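Local coordinates for glutathione transferase (Leptospira interrogans serovar Lai, PDB 3UBK), which probably acts as a glutathione transferase, binding glutathione and joining its thiol to electrophilic substrates, at residues 32-37 with 49-54; 4-9 with 17-22; 11-16 with 159-164. All coordinates share one frame; numbering follows the deposited sequence.

Contact 1 of 3, residues 32-37 with 49-54; sequences IRIAPS and GKIPVL
The pyrrolidine ring of Pro36 turns CG and CD to the side chain of Ile51, while CB sits 3.2 Å from the carbonyl oxygen Gly49 O. The contact joins two loops of the thioredoxin-like N-terminal domain: residues 32-37 leave strand 29-32, and residues 49-54 lead through the cis peptide bond between Ile51 and Pro52, a hallmark of the fold, into strand 53-56. Ile51 carries most of the apolar contact. Its CG1 is tucked between its own backbone N and carbonyl carbon (chi1 48°), which points that branch at proline: CD1 reaches Pro36 CD at 4.0 Å and CG1 reaches Pro36 CG at 4.1 Å, the two side chains crossing at a slant. The CG2 branch serves the other neighbour, lying 4.2 Å from Ile34 CG1, where the two isoleucines slide past one another in opposite directions. Phe42 of helix 40-43, in the excursion between the two segments, packs on Ile34 and Ile51. Lys50 and Ile51 are glutathione-binding residues, though no glutathione is bound to this chain. Lys50 points away from residues 32-37 and packs on Tyr102 of the second subunit. Farther along, the backbones are tied once, Ser37 N donating to Gly49 O at 3.2 Å with an N-H...O angle of 152°. Ser37 OG accepts from Glu39 N. Gly49 has a positive phi (74°), which favours glycine, and its CA comes within 3.1 Å of Ser37 O, a carbonyl oxygen buried here without a hydrogen-bonding partner in the model.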
loop_
_atom_site.group_PDB
_atom_site.type_symbol
_atom_site.label_atom_id
_atom_site.label_comp_id
_atom_site.label_asym_id
_atom_site.label_seq_id
_atom_site.Cartn_x
_atom_site.Cartn_y
_atom_site.Cartn_z
ATOM N N ILE A 32 -20.756 -7.700 -7.915
ATOM C CA ILE A 32 -21.912 -6.932 -7.470
ATOM C C ILE A 32 -21.603 -5.465 -7.657
ATOM O O ILE A 32 -20.740 -4.909 -6.978
ATOM C CB ILE A 32 -22.238 -7.202 -5.990
ATOM C CG1 ILE A 32 -22.474 -8.699 -5.775
ATOM C CG2 ILE A 32 -23.459 -6.383 -5.540
ATOM C CD1 ILE A 32 -23.394 -9.305 -6.814
ATOM N N ARG A 33 -22.301 -4.847 -8.603
ATOM C CA ARG A 33 -22.006 -3.482 -8.987
ATOM C C ARG A 33 -22.602 -2.536 -7.969
ATOM O O ARG A 33 -23.818 -2.446 -7.816
ATOM C CB ARG A 33 -22.561 -3.184 -10.382
ATOM C CG ARG A 33 -22.074 -1.883 -10.998
ATOM C CD ARG A 33 -22.583 -1.763 -12.422
ATOM N NE ARG A 33 -23.886 -2.402 -12.536
ATOM C CZ ARG A 33 -24.072 -3.661 -12.921
ATOM N NH1 ARG A 33 -23.029 -4.424 -13.261
ATOM N NH2 ARG A 33 -25.305 -4.152 -12.968
ATOM N N ILE A 34 -21.726 -1.861 -7.244
ATOM C CA ILE A 34 -22.120 -0.775 -6.386
ATOM C C ILE A 34 -21.056 0.295 -6.530
ATOM O O ILE A 34 -19.978 0.053 -7.103
ATOM C CB ILE A 34 -22.216 -1.205 -4.910
ATOM C CG1 ILE A 34 -20.887 -1.813 -4.445
ATOM C CG2 ILE A 34 -23.370 -2.178 -4.710
ATOM C CD1 ILE A 34 -20.789 -2.018 -2.950
ATOM N N ALA A 35 -21.375 1.482 -6.022
ATOM C CA ALA A 35 -20.444 2.599 -5.985
ATOM C C ALA A 35 -19.985 2.778 -4.545
ATOM O O ALA A 35 -20.627 2.266 -3.620
ATOM C CB ALA A 35 -21.123 3.866 -6.488
ATOM N N PRO A 36 -18.869 3.492 -4.347
ATOM C CA PRO A 36 -18.451 3.805 -2.987
ATOM C C PRO A 36 -19.622 4.425 -2.219
ATOM O O PRO A 36 -20.569 4.925 -2.835
ATOM C CB PRO A 36 -17.327 4.824 -3.193
ATOM C CG PRO A 36 -16.766 4.491 -4.550
ATOM C CD PRO A 36 -17.952 4.044 -5.363
ATOM N N SER A 37 -19.576 4.383 -0.892
ATOM C CA SER A 37 -20.693 4.874 -0.088
ATOM C C SER A 37 -20.322 5.011 1.393
ATOM O O SER A 37 -19.511 4.241 1.917
ATOM C CB SER A 37 -21.915 3.958 -0.272
ATOM O OG SER A 37 -22.822 4.046 0.816
ATOM N N GLY A 49 -15.588 3.139 3.154
ATOM C CA GLY A 49 -16.575 3.335 2.092
ATOM C C GLY A 49 -16.007 3.120 0.696
ATOM O O GLY A 49 -16.526 3.655 -0.285
ATOM N N LYS A 50 -14.943 2.324 0.601
ATOM C CA LYS A 50 -14.273 2.092 -0.680
ATOM C C LYS A 50 -14.713 0.793 -1.340
ATOM O O LYS A 50 -15.289 -0.087 -0.700
ATOM C CB LYS A 50 -12.756 2.048 -0.495
ATOM C CG LYS A 50 -12.168 3.221 0.279
ATOM C CD LYS A 50 -11.946 4.413 -0.618
ATOM C CE LYS A 50 -11.031 5.430 0.043
ATOM N NZ LYS A 50 -10.487 6.367 -0.968
ATOM N N ILE A 51 -14.425 0.689 -2.632
ATOM C CA ILE A 51 -14.522 -0.568 -3.354
ATOM C C ILE A 51 -13.129 -0.842 -3.902
ATOM O O ILE A 51 -12.363 0.093 -4.119
ATOM C CB ILE A 51 -15.551 -0.482 -4.498
ATOM C CG1 ILE A 51 -15.327 0.786 -5.343
ATOM C CG2 ILE A 51 -16.960 -0.516 -3.911
ATOM C CD1 ILE A 51 -16.085 0.805 -6.698
ATOM N N PRO A 52 -12.786 -2.115 -4.132
ATOM C CA PRO A 52 -13.590 -3.330 -3.987
ATOM C C PRO A 52 -13.664 -3.869 -2.563
ATOM O O PRO A 52 -12.805 -3.577 -1.719
ATOM C CB PRO A 52 -12.817 -4.349 -4.845
ATOM C CG PRO A 52 -11.404 -3.930 -4.666
ATOM C CD PRO A 52 -11.470 -2.415 -4.725
ATOM N N VAL A 53 -14.698 -4.665 -2.316
ATOM C CA VAL A 53 -14.769 -5.493 -1.127
ATOM C C VAL A 53 -14.943 -6.924 -1.605
ATOM O O VAL A 53 -15.772 -7.188 -2.482
ATOM C CB VAL A 53 -15.975 -5.136 -0.238
ATOM C CG1 VAL A 53 -15.932 -5.918 1.061
ATOM C CG2 VAL A 53 -16.017 -3.638 0.047
ATOM N N LEU A 54 -14.160 -7.846 -1.048
ATOM C CA LEU A 54 -14.338 -9.265 -1.332
ATOM C C LEU A 54 -15.182 -9.900 -0.240
ATOM O O LEU A 54 -14.933 -9.704 0.961
ATOM C CB LEU A 54 -12.993 -9.988 -1.410
ATOM C CG LEU A 54 -13.033 -11.472 -1.807
ATOM C CD1 LEU A 54 -12.996 -11.603 -3.320
ATOM C CD2 LEU A 54 -11.858 -12.212 -1.187
#

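Contact 2 of 3, residues 4-9 with 17-22; sequences IKLHGA and KVKLGI
Leu6 and Val18 are brought together by two extended first torsions: Leu6 swings CG opposite its main-chain nitrogen (chi1 -178°), and Val18 does the same with CG1 (chi1 169°). The two branches then meet at an oblique angle, Leu6 CD1 touching Val18 CG1 at 3.7 Å, the closest approach of the contact. The second methyl of the leucine works elsewhere. Leu6 CD2 lies 4.3 Å from Ile22 CD1, and at the same distance from Lys19 CB, so the two methyls of Leu6 divide between Val18 on one hand and Ile22 with Lys19 on the other. Ile22 CD1 also takes Ile4 CG2 at 4.3 Å and so bridges the two strand residues. Lys19 gives only the base of its side chain to this apolar layer; its NZ forms a salt bridge with Asp204 and a hydrogen bond with Gln31 OE1. Val18 and Ile22 are one helical turn apart, linked by the bond from Ile22 N to Val18 O of 3.0 Å, and therefore present the same helical face. Strand 4-7 and helix 17-22 run nearly antiparallel (158°), their axes 10.4 Å apart, as the first strand and the connecting helix of the beta-alpha-beta unit 4-7, 13-25, 29-32 in the thioredoxin-like domain. All five touching residues are buried. Strand 4-7 lies between strand 29-32, parallel to it, and the antiparallel strand 53-56. Pro52 covers Leu6, Tyr29 packs on Ile4 and Ile22, and helix 64-74 closes over Val18 through Ser64 and Ile67 and over Ile22 through Leu71.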
loop_
_atom_site.group_PDB
_atom_site.type_symbol
_atom_site.label_atom_id
_atom_site.label_comp_id
_atom_site.label_asym_id
_atom_site.label_seq_id
_atom_site.Cartn_x
_atom_site.Cartn_y
_atom_site.Cartn_z
ATOM N N ILE A 4 -17.178 -16.722 -4.193
ATOM C CA ILE A 4 -16.538 -15.418 -4.162
ATOM C C ILE A 4 -17.450 -14.324 -4.703
ATOM O O ILE A 4 -17.944 -14.413 -5.822
ATOM C CB ILE A 4 -15.240 -15.424 -4.989
ATOM C CG1 ILE A 4 -14.256 -16.442 -4.406
ATOM C CG2 ILE A 4 -14.626 -14.030 -5.016
ATOM C CD1 ILE A 4 -13.144 -16.811 -5.346
ATOM N N LYS A 5 -17.691 -13.303 -3.893
ATOM C CA LYS A 5 -18.423 -12.138 -4.369
ATOM C C LYS A 5 -17.498 -10.934 -4.343
ATOM O O LYS A 5 -16.880 -10.649 -3.320
ATOM C CB LYS A 5 -19.658 -11.889 -3.504
ATOM C CG LYS A 5 -20.792 -12.881 -3.764
ATOM C CD LYS A 5 -21.916 -12.732 -2.762
ATOM C CE LYS A 5 -22.875 -13.911 -2.842
ATOM N NZ LYS A 5 -23.933 -13.832 -1.799
ATOM N N LEU A 6 -17.397 -10.242 -5.472
ATOM C CA LEU A 6 -16.614 -9.019 -5.574
ATOM C C LEU A 6 -17.544 -7.810 -5.693
ATOM O O LEU A 6 -18.206 -7.634 -6.718
ATOM C CB LEU A 6 -15.710 -9.088 -6.807
ATOM C CG LEU A 6 -14.761 -7.916 -7.080
ATOM C CD1 LEU A 6 -13.767 -7.769 -5.930
ATOM C CD2 LEU A 6 -14.040 -8.124 -8.406
ATOM N N HIS A 7 -17.590 -6.984 -4.651
ATOM C CA HIS A 7 -18.437 -5.793 -4.650
ATOM C C HIS A 7 -17.661 -4.631 -5.221
ATOM O O HIS A 7 -16.581 -4.291 -4.726
ATOM C CB HIS A 7 -18.894 -5.450 -3.231
ATOM C CG HIS A 7 -19.604 -6.568 -2.536
ATOM N ND1 HIS A 7 -20.969 -6.579 -2.345
ATOM C CD2 HIS A 7 -19.139 -7.721 -1.995
ATOM C CE1 HIS A 7 -21.314 -7.689 -1.714
ATOM N NE2 HIS A 7 -20.221 -8.398 -1.486
ATOM N N GLY A 8 -18.206 -4.027 -6.272
ATOM C CA GLY A 8 -17.588 -2.859 -6.897
ATOM C C GLY A 8 -17.730 -2.890 -8.413
ATOM O O GLY A 8 -17.711 -3.957 -9.026
ATOM N N ALA A 9 -17.853 -1.714 -9.019
ATOM C CA ALA A 9 -18.123 -1.597 -10.455
ATOM C C ALA A 9 -16.857 -1.655 -11.304
ATOM O O ALA A 9 -15.754 -1.359 -10.829
ATOM C CB ALA A 9 -18.911 -0.317 -10.744
ATOM N N LYS A 17 -8.060 -4.346 -10.768
ATOM C CA LYS A 17 -6.862 -5.000 -10.252
ATOM C C LYS A 17 -7.199 -6.385 -9.653
ATOM O O LYS A 17 -6.549 -7.387 -9.953
ATOM C CB LYS A 17 -6.203 -4.095 -9.200
ATOM C CG LYS A 17 -5.089 -4.734 -8.363
ATOM C CD LYS A 17 -4.756 -3.759 -7.215
ATOM C CE LYS A 17 -3.726 -4.269 -6.243
ATOM N NZ LYS A 17 -3.728 -3.358 -5.034
ATOM N N VAL A 18 -8.211 -6.435 -8.797
ATOM C CA VAL A 18 -8.617 -7.695 -8.157
ATOM C C VAL A 18 -9.204 -8.680 -9.184
ATOM O O VAL A 18 -8.900 -9.885 -9.189
ATOM C CB VAL A 18 -9.637 -7.449 -7.016
ATOM C CG1 VAL A 18 -10.249 -8.770 -6.540
ATOM C CG2 VAL A 18 -8.977 -6.694 -5.831
ATOM N N LYS A 19 -10.030 -8.152 -10.072
ATOM C CA LYS A 19 -10.691 -8.952 -11.100
ATOM C C LYS A 19 -9.683 -9.662 -12.015
ATOM O O LYS A 19 -9.875 -10.826 -12.396
ATOM C CB LYS A 19 -11.597 -8.011 -11.905
ATOM C CG LYS A 19 -12.771 -8.630 -12.579
ATOM C CD LYS A 19 -13.768 -7.537 -12.981
ATOM C CE LYS A 19 -14.568 -7.980 -14.183
ATOM N NZ LYS A 19 -15.590 -6.968 -14.590
ATOM N N LEU A 20 -8.608 -8.963 -12.384
ATOM C CA LEU A 20 -7.555 -9.566 -13.185
ATOM C C LEU A 20 -6.959 -10.822 -12.526
ATOM O O LEU A 20 -6.685 -11.841 -13.199
ATOM C CB LEU A 20 -6.437 -8.543 -13.453
ATOM C CG LEU A 20 -6.732 -7.428 -14.456
ATOM C CD1 LEU A 20 -5.760 -6.222 -14.291
ATOM C CD2 LEU A 20 -6.695 -7.983 -15.884
ATOM N N GLY A 21 -6.739 -10.744 -11.217
ATOM C CA GLY A 21 -6.175 -11.869 -10.465
ATOM C C GLY A 21 -7.146 -13.032 -10.385
ATOM O O GLY A 21 -6.759 -14.174 -10.592
ATOM N N ILE A 22 -8.410 -12.740 -10.090
ATOM C CA ILE A 22 -9.457 -13.771 -10.036
ATOM C C ILE A 22 -9.594 -14.488 -11.386
ATOM O O ILE A 22 -9.635 -15.722 -11.448
ATOM C CB ILE A 22 -10.817 -13.161 -9.622
ATOM C CG1 ILE A 22 -10.813 -12.778 -8.131
ATOM C CG2 ILE A 22 -11.987 -14.133 -9.902
ATOM C CD1 ILE A 22 -12.012 -11.866 -7.695
#

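Contact 3 of 3, residues 11-16 with 159-164; sequences ISNYVN and FAHLSV
Tyr14 and His161 form an edge-to-face aromatic pair: His161 CE1 stands over one face of the phenol ring, offset toward its rim, and comes within 3.4 Å of Tyr14 CE2. The centroids are 4.6 Å apart and the planes meet at 62°. The CB of Tyr14 leaves the backbone away from residues 159-164, but with CG opposite its own carbonyl carbon (chi1 -67°) the ring returns to the histidine. The neighbouring NE2 of His161 is hydrogen-bonded to Glu100 OE2, which helps fix the rotation of the imidazole. Asn13 CG lies between its backbone N and carbonyl carbon (chi1 43°), bringing the amide to the ND1 edge of the imidazole, almost perpendicular to the ring. Asn13 CB touches Val164 CG2 at 4.0 Å. The methyl of Ala160 sits against the backbone of the N-terminal turn, 3.4 Å from Asn13 O. One water joins the helices, accepting from Asn16 ND2 and donating to Ala160 O at 2.9 Å; Asn16 ND2 also bonds to Ser10 O. Ser12 is the N-cap of helix 13-25, its OG accepting from Val15 N at 3.2 Å and weakly from Tyr14 N. The contact is the interdomain seam of the glutathione transferase fold, the thioredoxin-like domain meeting the all-helical one. Helix 86-111 flanks Asn13 and Tyr14 through Asp104, helix 196-213 lies by Asn16, and helix 185-193 backs helix 153-169.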
loop_
_atom_site.group_PDB
_atom_site.type_symbol
_atom_site.label_atom_id
_atom_site.label_comp_id
_atom_site.label_asym_id
_atom_site.label_seq_id
_atom_site.Cartn_x
_atom_site.Cartn_y
_atom_site.Cartn_z
ATOM N N ILE A 11 -15.704 0.180 -13.498
ATOM C CA ILE A 11 -15.012 1.423 -13.816
ATOM C C ILE A 11 -13.907 1.751 -12.811
ATOM O O ILE A 11 -13.080 2.624 -13.068
ATOM C CB ILE A 11 -15.963 2.642 -13.923
ATOM C CG1 ILE A 11 -16.863 2.739 -12.692
ATOM C CG2 ILE A 11 -16.775 2.595 -15.226
ATOM C CD1 ILE A 11 -17.594 4.070 -12.591
ATOM N N SER A 12 -13.898 1.064 -11.670
ATOM C CA SER A 12 -12.823 1.250 -10.689
ATOM C C SER A 12 -11.560 0.466 -11.055
ATOM O O SER A 12 -11.608 -0.753 -11.273
ATOM C CB SER A 12 -13.290 0.846 -9.289
ATOM O OG SER A 12 -12.163 0.719 -8.425
ATOM N N ASN A 13 -10.417 1.141 -11.105
ATOM C CA ASN A 13 -9.178 0.417 -11.360
ATOM C C ASN A 13 -8.758 -0.545 -10.230
ATOM O O ASN A 13 -8.099 -1.562 -10.485
ATOM C CB ASN A 13 -8.034 1.346 -11.784
ATOM C CG ASN A 13 -7.956 2.613 -10.957
ATOM O OD1 ASN A 13 -6.868 3.154 -10.756
ATOM N ND2 ASN A 13 -9.102 3.092 -10.468
ATOM N N TYR A 14 -9.148 -0.238 -8.995
ATOM C CA TYR A 14 -8.874 -1.139 -7.871
ATOM C C TYR A 14 -9.736 -2.400 -7.928
ATOM O O TYR A 14 -9.276 -3.480 -7.577
ATOM C CB TYR A 14 -9.033 -0.407 -6.532
ATOM C CG TYR A 14 -7.944 0.640 -6.393
ATOM C CD1 TYR A 14 -8.148 1.945 -6.824
ATOM C CD2 TYR A 14 -6.690 0.300 -5.904
ATOM C CE1 TYR A 14 -7.133 2.901 -6.731
ATOM C CE2 TYR A 14 -5.676 1.248 -5.804
ATOM C CZ TYR A 14 -5.907 2.547 -6.225
ATOM O OH TYR A 14 -4.907 3.495 -6.149
ATOM N N VAL A 15 -10.978 -2.259 -8.375
ATOM C CA VAL A 15 -11.828 -3.427 -8.622
ATOM C C VAL A 15 -11.181 -4.256 -9.724
ATOM O O VAL A 15 -11.028 -5.483 -9.614
ATOM C CB VAL A 15 -13.276 -2.993 -9.030
ATOM C CG1 VAL A 15 -14.091 -4.182 -9.530
ATOM C CG2 VAL A 15 -13.970 -2.317 -7.860
ATOM N N ASN A 16 -10.758 -3.581 -10.784
ATOM C CA ASN A 16 -10.196 -4.277 -11.923
ATOM C C ASN A 16 -8.891 -4.977 -11.596
ATOM O O ASN A 16 -8.635 -6.068 -12.099
ATOM C CB ASN A 16 -10.047 -3.338 -13.123
ATOM C CG ASN A 16 -11.384 -2.982 -13.714
ATOM O OD1 ASN A 16 -12.365 -3.686 -13.483
ATOM N ND2 ASN A 16 -11.446 -1.891 -14.453
ATOM N N PHE A 159 -1.716 -3.609 -15.260
ATOM C CA PHE A 159 -2.710 -3.514 -16.320
ATOM C C PHE A 159 -3.913 -2.691 -15.881
ATOM O O PHE A 159 -4.444 -1.888 -16.647
ATOM C CB PHE A 159 -3.157 -4.903 -16.800
ATOM C CG PHE A 159 -4.001 -4.862 -18.049
ATOM C CD1 PHE A 159 -3.408 -4.797 -19.300
ATOM C CD2 PHE A 159 -5.383 -4.890 -17.969
ATOM C CE1 PHE A 159 -4.174 -4.754 -20.452
ATOM C CE2 PHE A 159 -6.163 -4.844 -19.117
ATOM C CZ PHE A 159 -5.563 -4.775 -20.356
ATOM N N ALA A 160 -4.350 -2.900 -14.642
ATOM C CA ALA A 160 -5.480 -2.164 -14.106
ATOM C C ALA A 160 -5.216 -0.646 -14.023
ATOM O O ALA A 160 -6.039 0.151 -14.460
ATOM C CB ALA A 160 -5.849 -2.713 -12.741
ATOM N N HIS A 161 -4.070 -0.252 -13.473
ATOM C CA HIS A 161 -3.800 1.169 -13.215
ATOM C C HIS A 161 -3.220 1.913 -14.421
ATOM O O HIS A 161 -3.617 3.034 -14.723
ATOM C CB HIS A 161 -2.846 1.332 -12.026
ATOM C CG HIS A 161 -3.421 0.883 -10.721
ATOM N ND1 HIS A 161 -4.636 1.333 -10.246
ATOM C CD2 HIS A 161 -2.937 0.042 -9.774
ATOM C CE1 HIS A 161 -4.883 0.774 -9.075
ATOM N NE2 HIS A 161 -3.863 -0.007 -8.760
ATOM N N LEU A 162 -2.286 1.285 -15.113
ATOM C CA LEU A 162 -1.595 1.961 -16.198
ATOM C C LEU A 162 -2.483 2.160 -17.416
ATOM O O LEU A 162 -2.313 3.117 -18.161
ATOM C CB LEU A 162 -0.329 1.201 -16.586
ATOM C CG LEU A 162 0.742 1.148 -15.496
ATOM C CD1 LEU A 162 1.944 0.367 -15.996
ATOM C CD2 LEU A 162 1.161 2.544 -15.006
ATOM N N SER A 163 -3.419 1.249 -17.632
ATOM C CA SER A 163 -4.321 1.400 -18.752
ATOM C C SER A 163 -5.182 2.635 -18.508
ATOM O O SER A 163 -5.426 3.416 -19.422
ATOM C CB SER A 163 -5.184 0.153 -18.923
ATOM O OG SER A 163 -6.015 -0.032 -17.803
ATOM N N VAL A 164 -5.620 2.811 -17.264
ATOM C CA VAL A 164 -6.444 3.954 -16.882
ATOM C C VAL A 164 -5.632 5.250 -16.913
ATOM O O VAL A 164 -6.120 6.292 -17.366
ATOM C CB VAL A 164 -7.043 3.776 -15.473
ATOM C CG1 VAL A 164 -7.438 5.128 -14.888
ATOM C CG2 VAL A 164 -8.236 2.825 -15.510
HETATM O O HOH W 1 -8.732 -0.620 -15.070
#

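Contacts 1 and 2 share the N-terminal sheet, their centres about 10 Å apart; Ile32 N probably bonds to Leu6 O at 2.8 Å and Ile32 O to Gly8 N at the same distance. Contacts 2 and 3 use successive parts of helix 13-25, one turned to the sheet and the other to the helical domain. Contact 1 is nested inside the chain loop closed by contact 3 and meets it directly: Pro52 CG lies 3.6 Å from Tyr14 O, and Ile51 CD1 3.9 Å from Val15 CG2. Ser64, a third glutathione-binding residue, has its side chain about 4 Å from those of Val18 and Tyr14. Contact 1 thus holds part of the glutathione site, while contacts 2 and 3 come near it through Val18 and Tyr14.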